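Long-range contacts in uronate isomerase (Caulobacter crescentus, PDB 2Q01), which interconverts D-glucuronate with D-fructuronate, and D-galacturonate with D-tagaturonate, as an isomerase of pentose and glucuronate metabolism: residues B[46-50]-B[180-184]; B[189-194]-B[475-480]. One frame throughout, in Å; residues are numbered along the deposited sequence.

Interaction 1 of 2, residues B[46-50]-B[180-184]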
ATOM      1  N   PRO B  46     -27.999  16.129 -18.039  1.00 48.01           N
ATOM      2  CA  PRO B  46     -28.205  16.502 -19.448  1.00 47.61           C
ATOM      3  C   PRO B  46     -29.292  17.555 -19.678  1.00 45.36           C
ATOM      4  O   PRO B  46     -29.279  18.233 -20.705  1.00 48.87           O
ATOM      5  CB  PRO B  46     -28.631  15.183 -20.100  1.00 47.30           C
ATOM      6  CG  PRO B  46     -29.167  14.354 -18.977  1.00 39.01           C
ATOM      7  CD  PRO B  46     -28.281  14.697 -17.821  1.00 51.49           C
ATOM      8  N   SER B  47     -30.219  17.682 -18.732  1.00 49.37           N
ATOM      9  CA  SER B  47     -31.299  18.662 -18.820  1.00 47.56           C
ATOM     10  C   SER B  47     -30.799  20.099 -18.684  1.00 48.37           C
ATOM     11  O   SER B  47     -31.462  21.028 -19.148  1.00 62.59           O
ATOM     12  CB  SER B  47     -32.360  18.385 -17.757  1.00 49.13           C
ATOM     13  OG  SER B  47     -31.907  18.784 -16.478  1.00 35.72           O
ATOM     14  N   TRP B  48     -29.640  20.273 -18.049  1.00 46.98           N
ATOM     15  CA  TRP B  48     -28.998  21.583 -17.917  1.00 44.61           C
ATOM     16  C   TRP B  48     -28.684  22.207 -19.273  1.00 45.72           C
ATOM     17  O   TRP B  48     -28.805  23.415 -19.442  1.00 52.85           O
ATOM     18  CB  TRP B  48     -27.704  21.490 -17.102  1.00 40.44           C
ATOM     19  CG  TRP B  48     -27.878  21.147 -15.643  1.00 42.35           C
ATOM     20  CD1 TRP B  48     -29.013  21.279 -14.887  1.00 39.08           C
ATOM     21  CD2 TRP B  48     -26.864  20.654 -14.757  1.00 43.15           C
ATOM     22  NE1 TRP B  48     -28.770  20.883 -13.592  1.00 38.40           N
ATOM     23  CE2 TRP B  48     -27.459  20.498 -13.484  1.00 37.82           C
ATOM     24  CE3 TRP B  48     -25.508  20.323 -14.918  1.00 46.82           C
ATOM     25  CZ2 TRP B  48     -26.748  20.014 -12.377  1.00 56.26           C
ATOM     26  CZ3 TRP B  48     -24.799  19.844 -13.815  1.00 51.42           C
ATOM     27  CH2 TRP B  48     -25.422  19.695 -12.562  1.00 52.32           C
ATOM     28  N   PHE B  49     -28.300  21.374 -20.235  1.00 45.08           N
ATOM     29  CA  PHE B  49     -27.928  21.847 -21.565  1.00 48.47           C
ATOM     30  C   PHE B  49     -29.085  21.802 -22.559  1.00 49.90           C
ATOM     31  O   PHE B  49     -29.041  22.474 -23.589  1.00 53.44           O
ATOM     32  CB  PHE B  49     -26.718  21.065 -22.093  1.00 43.91           C
ATOM     33  CG  PHE B  49     -25.585  20.994 -21.116  1.00 50.61           C
ATOM     34  CD1 PHE B  49     -25.367  19.843 -20.367  1.00 39.56           C
ATOM     35  CD2 PHE B  49     -24.757  22.094 -20.914  1.00 50.08           C
ATOM     36  CE1 PHE B  49     -24.329  19.783 -19.446  1.00 54.17           C
ATOM     37  CE2 PHE B  49     -23.718  22.042 -19.993  1.00 44.77           C
ATOM     38  CZ  PHE B  49     -23.504  20.885 -19.259  1.00 37.08           C
ATOM     39  N   ALA B  50     -30.116  21.020 -22.250  1.00 47.48           N
ATOM     40  CA  ALA B  50     -31.279  20.926 -23.124  1.00 45.86           C
ATOM     41  C   ALA B  50     -32.214  22.109 -22.905  1.00 53.60           C
ATOM     42  O   ALA B  50     -32.761  22.661 -23.865  1.00 60.49           O
ATOM     43  CB  ALA B  50     -32.013  19.605 -22.920  1.00 49.30           C
ATOM     44  N   HIS B 180     -33.362  14.392 -22.894  1.00 39.09           N
ATOM     45  CA  HIS B 180     -32.582  15.621 -22.869  1.00 42.31           C
ATOM     46  C   HIS B 180     -31.393  15.580 -23.814  1.00 38.30           C
ATOM     47  O   HIS B 180     -30.933  16.618 -24.271  1.00 48.39           O
ATOM     48  CB  HIS B 180     -32.141  15.936 -21.441  1.00 38.94           C
ATOM     49  CG  HIS B 180     -33.282  16.023 -20.479  1.00 49.84           C
ATOM     50  ND1 HIS B 180     -34.210  17.041 -20.520  1.00 49.96           N
ATOM     51  CD2 HIS B 180     -33.661  15.207 -19.468  1.00 59.67           C
ATOM     52  CE1 HIS B 180     -35.106  16.853 -19.568  1.00 61.49           C
ATOM     53  NE2 HIS B 180     -34.796  15.747 -18.916  1.00 64.99           N
ATOM     54  N   HIS B 181     -30.917  14.377 -24.113  1.00 44.42           N
ATOM     55  CA  HIS B 181     -29.856  14.193 -25.092  1.00 36.03           C
ATOM     56  C   HIS B 181     -30.352  14.415 -26.510  1.00 39.31           C
ATOM     57  O   HIS B 181     -29.628  14.970 -27.333  1.00 39.61           O
ATOM     58  CB  HIS B 181     -29.259  12.799 -24.968  1.00 48.68           C
ATOM     59  CG  HIS B 181     -28.486  12.594 -23.709  1.00 39.97           C
ATOM     60  ND1 HIS B 181     -29.081  12.193 -22.534  1.00 45.31           N
ATOM     61  CD2 HIS B 181     -27.172  12.753 -23.435  1.00 43.68           C
ATOM     62  CE1 HIS B 181     -28.160  12.095 -21.593  1.00 53.97           C
ATOM     63  NE2 HIS B 181     -26.995  12.438 -22.111  1.00 46.62           N
ATOM     64  N   ALA B 182     -31.575  13.966 -26.793  1.00 40.43           N
ATOM     65  CA  ALA B 182     -32.215  14.201 -28.091  1.00 44.18           C
ATOM     66  C   ALA B 182     -32.445  15.689 -28.339  1.00 43.68           C
ATOM     67  O   ALA B 182     -32.301  16.162 -29.464  1.00 51.27           O
ATOM     68  CB  ALA B 182     -33.524  13.432 -28.195  1.00 36.74           C
ATOM     69  N   ALA B 183     -32.780  16.420 -27.277  1.00 43.14           N
ATOM     70  CA  ALA B 183     -33.031  17.856 -27.359  1.00 40.71           C
ATOM     71  C   ALA B 183     -31.748  18.651 -27.570  1.00 40.92           C
ATOM     72  O   ALA B 183     -31.774  19.712 -28.192  1.00 52.68           O
ATOM     73  CB  ALA B 183     -33.753  18.337 -26.116  1.00 40.65           C
ATOM     74  N   ILE B 184     -30.637  18.134 -27.048  1.00 45.01           N
ATOM     75  CA  ILE B 184     -29.326  18.755 -27.211  1.00 46.41           C
ATOM     76  C   ILE B 184     -28.884  18.658 -28.666  1.00 51.90           C
ATOM     77  O   ILE B 184     -28.435  19.647 -29.253  1.00 65.76           O
ATOM     78  CB  ILE B 184     -28.265  18.135 -26.258  1.00 42.81           C
ATOM     79  CG1 ILE B 184     -28.427  18.695 -24.841  1.00 37.15           C
ATOM     80  CG2 ILE B 184     -26.835  18.404 -26.755  1.00 52.63           C
ATOM     81  CD1 ILE B 184     -27.781  17.838 -23.754  1.00 28.87           C
TER

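Interaction 2 of 2, residues B[189-194]-B[475-480]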
ATOM      1  N   TRP B 189     -27.135  24.569 -31.171  1.00 60.93           N
ATOM      2  CA  TRP B 189     -25.932  24.445 -30.351  1.00 55.69           C
ATOM      3  C   TRP B 189     -25.204  23.138 -30.653  1.00 59.19           C
ATOM      4  O   TRP B 189     -25.832  22.086 -30.778  1.00 61.63           O
ATOM      5  CB  TRP B 189     -26.336  24.486 -28.884  1.00 50.17           C
ATOM      6  CG  TRP B 189     -25.205  24.557 -27.909  1.00 54.74           C
ATOM      7  CD1 TRP B 189     -24.326  25.588 -27.742  1.00 43.70           C
ATOM      8  CD2 TRP B 189     -24.857  23.570 -26.929  1.00 52.51           C
ATOM      9  NE1 TRP B 189     -23.446  25.301 -26.729  1.00 42.56           N
ATOM     10  CE2 TRP B 189     -23.747  24.068 -26.214  1.00 53.44           C
ATOM     11  CE3 TRP B 189     -25.373  22.310 -26.588  1.00 44.30           C
ATOM     12  CZ2 TRP B 189     -23.142  23.352 -25.176  1.00 46.28           C
ATOM     13  CZ3 TRP B 189     -24.771  21.599 -25.554  1.00 40.29           C
ATOM     14  CH2 TRP B 189     -23.665  22.124 -24.861  1.00 47.49           C
ATOM     15  N   GLY B 190     -23.880  23.216 -30.778  1.00 58.64           N
ATOM     16  CA  GLY B 190     -23.085  22.092 -31.275  1.00 57.27           C
ATOM     17  C   GLY B 190     -22.287  21.332 -30.233  1.00 54.60           C
ATOM     18  O   GLY B 190     -21.331  20.633 -30.570  1.00 50.88           O
ATOM     19  N   GLY B 191     -22.686  21.463 -28.970  1.00 53.69           N
ATOM     20  CA  GLY B 191     -22.016  20.782 -27.867  1.00 50.76           C
ATOM     21  C   GLY B 191     -22.220  19.280 -27.906  1.00 46.79           C
ATOM     22  O   GLY B 191     -23.348  18.801 -28.069  1.00 45.08           O
ATOM     23  N   HIS B 192     -21.118  18.546 -27.757  1.00 39.06           N
ATOM     24  CA  HIS B 192     -21.119  17.093 -27.845  1.00 34.83           C
ATOM     25  C   HIS B 192     -21.336  16.515 -26.454  1.00 35.74           C
ATOM     26  O   HIS B 192     -20.399  16.076 -25.785  1.00 47.93           O
ATOM     27  CB  HIS B 192     -19.812  16.612 -28.482  1.00 29.06           C
ATOM     28  CG  HIS B 192     -19.761  15.143 -28.780  1.00 40.47           C
ATOM     29  ND1 HIS B 192     -18.791  14.313 -28.257  1.00 45.67           N
ATOM     30  CD2 HIS B 192     -20.535  14.361 -29.570  1.00 44.39           C
ATOM     31  CE1 HIS B 192     -18.978  13.083 -28.699  1.00 40.81           C
ATOM     32  NE2 HIS B 192     -20.029  13.085 -29.499  1.00 50.24           N
ATOM     33  N   VAL B 193     -22.591  16.557 -26.017  1.00 39.16           N
ATOM     34  CA  VAL B 193     -23.002  15.938 -24.767  1.00 35.26           C
ATOM     35  C   VAL B 193     -23.575  14.560 -25.084  1.00 40.91           C
ATOM     36  O   VAL B 193     -24.596  14.438 -25.762  1.00 37.83           O
ATOM     37  CB  VAL B 193     -24.021  16.799 -23.993  1.00 36.10           C
ATOM     38  CG1 VAL B 193     -24.465  16.087 -22.722  1.00 35.69           C
ATOM     39  CG2 VAL B 193     -23.424  18.173 -23.662  1.00 29.97           C
ATOM     40  N   ILE B 194     -22.888  13.526 -24.615  1.00 45.71           N
ATOM     41  CA  ILE B 194     -23.296  12.145 -24.866  1.00 46.61           C
ATOM     42  C   ILE B 194     -23.654  11.432 -23.566  1.00 44.91           C
ATOM     43  O   ILE B 194     -23.643  12.033 -22.491  1.00 44.99           O
ATOM     44  CB  ILE B 194     -22.223  11.343 -25.653  1.00 38.53           C
ATOM     45  CG1 ILE B 194     -20.884  11.324 -24.909  1.00 37.03           C
ATOM     46  CG2 ILE B 194     -22.063  11.916 -27.048  1.00 43.24           C
ATOM     47  CD1 ILE B 194     -19.901  10.305 -25.445  1.00 34.75           C
ATOM     48  N   ARG B 475     -16.557  12.058 -34.667  1.00 76.82           N
ATOM     49  CA  ARG B 475     -17.548  13.043 -34.245  1.00 72.08           C
ATOM     50  C   ARG B 475     -18.806  12.849 -35.078  1.00 73.32           C
ATOM     51  O   ARG B 475     -18.719  12.639 -36.292  1.00 74.02           O
ATOM     52  CB  ARG B 475     -17.041  14.479 -34.442  1.00 74.81           C
ATOM     53  CG  ARG B 475     -16.000  14.949 -33.444  1.00 65.11           C
ATOM     54  CD  ARG B 475     -16.608  15.345 -32.112  1.00 62.40           C
ATOM     55  NE  ARG B 475     -17.033  16.742 -32.070  1.00 39.47           N
ATOM     56  CZ  ARG B 475     -17.076  17.469 -30.953  1.00 44.59           C
ATOM     57  NH1 ARG B 475     -17.472  18.738 -30.979  1.00 34.76           N
ATOM     58  NH2 ARG B 475     -16.712  16.928 -29.802  1.00 35.48           N
ATOM     59  N   PRO B 476     -19.983  12.899 -34.430  1.00 70.16           N
ATOM     60  CA  PRO B 476     -21.206  12.857 -35.212  1.00 68.41           C
ATOM     61  C   PRO B 476     -21.511  14.218 -35.839  1.00 69.65           C
ATOM     62  O   PRO B 476     -20.952  15.236 -35.419  1.00 73.60           O
ATOM     63  CB  PRO B 476     -22.274  12.472 -34.182  1.00 66.76           C
ATOM     64  CG  PRO B 476     -21.557  12.272 -32.871  1.00 54.37           C
ATOM     65  CD  PRO B 476     -20.261  12.979 -32.986  1.00 63.68           C
ATOM     66  N   ASP B 477     -22.396  14.220 -36.835  1.00 73.32           N
ATOM     67  CA  ASP B 477     -22.742  15.420 -37.599  1.00 74.19           C
ATOM     68  C   ASP B 477     -23.490  16.467 -36.776  1.00 66.00           C
ATOM     69  O   ASP B 477     -23.435  17.658 -37.089  1.00 64.90           O
ATOM     70  CB  ASP B 477     -23.578  15.048 -38.831  1.00 86.51           C
ATOM     71  CG  ASP B 477     -22.906  14.000 -39.710  1.00104.24           C
ATOM     72  OD1 ASP B 477     -22.641  14.303 -40.895  1.00113.93           O
ATOM     73  OD2 ASP B 477     -22.642  12.877 -39.222  1.00108.61           O
ATOM     74  N   TRP B 478     -24.179  16.017 -35.727  1.00 58.63           N
ATOM     75  CA  TRP B 478     -25.006  16.894 -34.894  1.00 50.31           C
ATOM     76  C   TRP B 478     -24.220  17.782 -33.929  1.00 46.39           C
ATOM     77  O   TRP B 478     -24.767  18.740 -33.372  1.00 46.60           O
ATOM     78  CB  TRP B 478     -26.082  16.094 -34.141  1.00 50.53           C
ATOM     79  CG  TRP B 478     -25.593  14.946 -33.283  1.00 40.22           C
ATOM     80  CD1 TRP B 478     -25.610  13.622 -33.608  1.00 42.50           C
ATOM     81  CD2 TRP B 478     -25.056  15.022 -31.946  1.00 40.10           C
ATOM     82  NE1 TRP B 478     -25.114  12.868 -32.570  1.00 44.39           N
ATOM     83  CE2 TRP B 478     -24.766  13.702 -31.539  1.00 49.54           C
ATOM     84  CE3 TRP B 478     -24.797  16.076 -31.054  1.00 36.47           C
ATOM     85  CZ2 TRP B 478     -24.221  13.407 -30.283  1.00 52.94           C
ATOM     86  CZ3 TRP B 478     -24.262  15.783 -29.807  1.00 40.47           C
ATOM     87  CH2 TRP B 478     -23.978  14.457 -29.435  1.00 46.07           C
ATOM     88  N   ALA B 479     -22.949  17.446 -33.728  1.00 49.20           N
ATOM     89  CA  ALA B 479     -22.046  18.224 -32.886  1.00 49.88           C
ATOM     90  C   ALA B 479     -21.127  19.115 -33.730  1.00 55.84           C
ATOM     91  O   ALA B 479     -21.142  19.048 -34.964  1.00 59.48           O
ATOM     92  CB  ALA B 479     -21.224  17.290 -32.006  1.00 45.66           C
ATOM     93  N   ARG B 480     -20.328  19.943 -33.061  1.00 55.42           N
ATOM     94  CA  ARG B 480     -19.290  20.733 -33.724  1.00 60.23           C
ATOM     95  C   ARG B 480     -18.181  19.831 -34.260  1.00 68.16           C
ATOM     96  O   ARG B 480     -18.009  18.706 -33.777  1.00 75.65           O
ATOM     97  CB  ARG B 480     -18.663  21.711 -32.736  1.00 59.34           C
ATOM     98  CG  ARG B 480     -19.487  22.919 -32.430  1.00 57.30           C
ATOM     99  CD  ARG B 480     -18.958  23.571 -31.180  1.00 66.48           C
ATOM    100  NE  ARG B 480     -20.001  24.337 -30.514  1.00 80.40           N
ATOM    101  CZ  ARG B 480     -20.086  24.512 -29.201  1.00 72.23           C
ATOM    102  NH1 ARG B 480     -19.189  23.973 -28.383  1.00 60.10           N
ATOM    103  NH2 ARG B 480     -21.084  25.225 -28.706  1.00 66.95           N
TER

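Interaction 1 of 2, residues B[46-50]-B[180-184]
Pro46, His180 and Ala50 carry most of this contact, plain helix-to-helix packing in which the short helix 47-51 and the residue leading into it lie against the side of helix 179-186. Pro46 points toward helix 179-186, and Pro46 CB touches both histidines: CB of His180 at 3.8 Å and CE1 of His181 at 3.5 Å, the latter a CH-pi contact over the imidazole face. The His180 ring lies beside Ser47, whose CB rests almost squarely over one face, 3.6 Å from His180 ND1. Ala50, one turn on, brings its CB to 3.9 Å from CB of Ala183 and 3.5 Å from the backbone O of His180; its small side chain is consistent with the close approach of the backbones, CA of Ala50 lying 5.0 Å from CA of Ile184. Ile184 adds its CD1, 3.8 Å from CB of Phe49. No hydrogen bond crosses the interface. Farther in, His181 NE2 bonds to Thr170, just past strand 165-169, while Phe49 meets Phe422 edge-to-face and its carbonyl accepts a bond from Arg157 of helix 156-162. Helix 47-51 is thus joined to the helix between strands 165-169 and 192-194 of the parallel sheet.

Interaction 2 of 2, residues B[189-194]-B[475-480]
Trp189 opens the segment with its indole beside the Arg480 guanidinium; Trp189 NE1 and Arg480 NH2 are both donors, and Asp161 accepts from the first and forms a salt bridge with the second. The O of Gly190 takes the one hydrogen bond between the segments, from Arg480 N at 2.8 Å. A side chain here would run into Arg480 CG, so glycine allows the close approach, CA of Gly190 4.3 Å from CA of Ala479. Gly191 O abuts the Trp478 ring edge, 3.6 Å from CZ3. His192, centre of an inverse gamma turn, packs its side chain against the type I turn 476-479: His192 CD2 lies 3.4 Å from Trp478 CH2, and ND1 bonds to Thr167 of strand 165-169. Its CB sits over the Arg475 guanidinium, whose NH2 bonds to Glu166 O. Ile194 CG2 finishes 4.0 Å from Trp478 CH2. The loop after helix 451-469 thus packs against strand 192-194, parallel neighbour of strand 165-169, and the residues leading into it, while Trp478 also touches Arg185 of helix 179-186.

Helix 179-186 is followed, after a short loop, by strand 192-194, so interactions 1 and 2 occupy consecutive elements of the chain, with centres 12 Å apart. They meet where the helix lies on the strand: Ile184 CD1 is 3.9 Å from Val193 CG1, and Ile184 CG2 is 3.7 Å from Gly191 O. His181 NE2 approaches Ile194 O at 3.4 Å, a weak hydrogen bond beside its main one to Thr170. Together they join helix 47-51, early in the chain, and the C-terminal loop 475-480 to one helix-strand unit of the parallel sheet, consistent with the TIM-barrel clan of this family. The potassium site of Ala375, Tyr378, Leu381 and Asn411 includes no residue of either contact.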